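Long-range contact in D-ribulose-5-phosphate 3-epimerase, putative (Plasmodium falciparum, PDB 1TQX), which probably catalyses the interconversion of D-ribulose 5-phosphate and D-xylulose 5-phosphate, using a bound divalent metal ion: residues W34-D38 / I176-G180. Coordinates in Å, arbitrary orientation, origin at the centre of the assembly. Numbering follows the deposited sequence.
With ZN (zinc ion), chain D.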
loop_
_atom_site.group_PDB
_atom_site.type_symbol
_atom_site.label_atom_id
_atom_site.label_comp_id
_atom_site.label_asym_id
_atom_site.label_seq_id
_atom_site.Cartn_x
_atom_site.Cartn_y
_atom_site.Cartn_z
ATOM N N TRP A 34 9.699 -3.338 -1.729
ATOM C CA TRP A 34 8.866 -2.258 -2.253
ATOM C C TRP A 34 9.105 -0.961 -1.488
ATOM O O TRP A 34 9.611 -0.980 -0.363
ATOM C CB TRP A 34 7.383 -2.609 -2.072
ATOM C CG TRP A 34 6.812 -3.697 -2.947
ATOM C CD1 TRP A 34 7.493 -4.665 -3.626
ATOM C CD2 TRP A 34 5.424 -3.935 -3.196
ATOM N NE1 TRP A 34 6.611 -5.493 -4.284
ATOM C CE2 TRP A 34 5.334 -5.066 -4.033
ATOM C CE3 TRP A 34 4.241 -3.301 -2.782
ATOM C CZ2 TRP A 34 4.111 -5.577 -4.471
ATOM C CZ3 TRP A 34 3.020 -3.809 -3.218
ATOM C CH2 TRP A 34 2.967 -4.940 -4.055
ATOM N N ILE A 35 8.743 0.161 -2.106
ATOM C CA ILE A 35 8.827 1.460 -1.448
ATOM C C ILE A 35 7.390 1.966 -1.585
ATOM O O ILE A 35 6.859 2.055 -2.691
ATOM C CB ILE A 35 9.863 2.427 -2.113
ATOM C CG1 ILE A 35 10.043 3.662 -1.228
ATOM C CG2 ILE A 35 9.430 2.838 -3.519
ATOM C CD1 ILE A 35 10.622 3.344 0.146
ATOM N N HIS A 36 6.749 2.239 -0.451
ATOM C CA HIS A 36 5.358 2.685 -0.436
ATOM C C HIS A 36 5.254 4.203 -0.483
ATOM O O HIS A 36 5.685 4.897 0.446
ATOM C CB HIS A 36 4.668 2.150 0.820
ATOM C CG HIS A 36 3.177 2.236 0.773
ATOM N ND1 HIS A 36 2.407 1.391 0.001
ATOM C CD2 HIS A 36 2.311 3.066 1.399
ATOM C CE1 HIS A 36 1.134 1.696 0.154
ATOM N NE2 HIS A 36 1.047 2.709 0.997
ATOM N N LEU A 37 4.654 4.712 -1.555
ATOM C CA LEU A 37 4.526 6.148 -1.774
ATOM C C LEU A 37 3.098 6.670 -1.611
ATOM O O LEU A 37 2.251 6.467 -2.484
ATOM C CB LEU A 37 5.046 6.476 -3.184
ATOM C CG LEU A 37 6.450 5.921 -3.458
ATOM C CD1 LEU A 37 6.722 5.802 -4.960
ATOM C CD2 LEU A 37 7.470 6.833 -2.785
ATOM N N ASP A 38 2.840 7.347 -0.495
ATOM C CA ASP A 38 1.513 7.901 -0.214
ATOM C C ASP A 38 1.267 9.270 -0.842
ATOM O O ASP A 38 1.914 10.249 -0.478
ATOM C CB ASP A 38 1.292 8.015 1.301
ATOM C CG ASP A 38 1.123 6.668 1.968
ATOM O OD1 ASP A 38 0.379 5.833 1.430
ATOM O OD2 ASP A 38 1.718 6.444 3.040
ATOM N N ILE A 176 -2.607 -9.270 -0.162
ATOM C CA ILE A 176 -3.342 -8.519 0.849
ATOM C C ILE A 176 -2.339 -7.655 1.596
ATOM O O ILE A 176 -1.400 -8.149 2.221
ATOM C CB ILE A 176 -4.087 -9.455 1.821
ATOM C CG1 ILE A 176 -5.117 -10.288 1.043
ATOM C CG2 ILE A 176 -4.799 -8.631 2.892
ATOM C CD1 ILE A 176 -5.772 -11.399 1.854
ATOM N N GLN A 177 -2.549 -6.349 1.504
ATOM C CA GLN A 177 -1.663 -5.363 2.100
ATOM C C GLN A 177 -2.334 -4.667 3.288
ATOM O O GLN A 177 -3.527 -4.369 3.248
ATOM C CB GLN A 177 -1.289 -4.349 1.003
ATOM C CG GLN A 177 -0.266 -3.301 1.374
ATOM C CD GLN A 177 0.111 -2.437 0.183
ATOM O OE1 GLN A 177 -0.762 -1.966 -0.549
ATOM N NE2 GLN A 177 1.409 -2.219 -0.016
ATOM N N VAL A 178 -1.573 -4.439 4.355
ATOM C CA VAL A 178 -2.105 -3.764 5.538
ATOM C C VAL A 178 -1.305 -2.489 5.695
ATOM O O VAL A 178 -0.102 -2.468 5.441
ATOM C CB VAL A 178 -2.012 -4.645 6.811
ATOM C CG1 VAL A 178 -3.045 -5.760 6.718
ATOM C CG2 VAL A 178 -0.615 -5.226 6.963
ATOM N N ASP A 179 -1.970 -1.430 6.136
ATOM C CA ASP A 179 -1.322 -0.130 6.216
ATOM C C ASP A 179 -1.896 0.715 7.350
ATOM O O ASP A 179 -3.084 1.033 7.352
ATOM C CB ASP A 179 -1.536 0.525 4.845
ATOM C CG ASP A 179 -0.943 1.912 4.721
ATOM O OD1 ASP A 179 -1.077 2.458 3.601
ATOM O OD2 ASP A 179 -0.360 2.452 5.687
ATOM N N GLY A 180 -1.047 1.071 8.312
ATOM C CA GLY A 180 -1.495 1.870 9.441
ATOM C C GLY A 180 -1.174 1.244 10.786
ATOM O O GLY A 180 -1.856 0.323 11.236
HETATM ZN ZN ZN D . -0.470 3.983 2.037
#
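A zinc ion, rather than any direct bond between protein atoms, joins these two strands across the inside of a barrel. His36 NE2 lies 2.2 Å and Asp38 OD1 2.1 Å from ZN, while Asp179 OD1 approaches it to 2.3 Å from the other strand; His70 completes the four-residue site. The 3.4 Å between His36 NE2 and Asp179 OD1 therefore reflects shared coordination, not a hydrogen bond, and the cation, bound by both oxygens, lets two carboxylates approach to 4.3 Å (Asp38 OD1 to Asp179 OD1).

The backbones stay well apart. The axes of segments 34-38 and 176-179 come no closer than 11.5 Å, at 57° between their N-to-C directions, and even the nearest CA atoms, of His36 and Asp179, are 9.8 Å apart, so side chains must span the gap. The CA-to-CB bonds of Trp34, His36, Gln177 and Asp179 all point toward the other segment. Extended t rotamers at chi1 let His36 and Asp179 reach the metal. Beneath the zinc site, toward the N-terminal ends of the strands, Gln177 NE2 packs 3.9 Å from Trp34 CZ3 and 3.7 Å from His36 ND1. Both polar nitrogens hydrogen-bond elsewhere, to Asp68 OD2, which ties His36 and Gln177 to strand 66-72, the neighbour of strand 34-40.

Asp38 and Asp179 are the predicted proton acceptor and donor, respectively, consistent with acid–base epimerisation at the metal. Metal-binding residues gathered near the C-terminal ends of parallel strands characterise the TIM-barrel active site of ribulose-phosphate 3-epimerases.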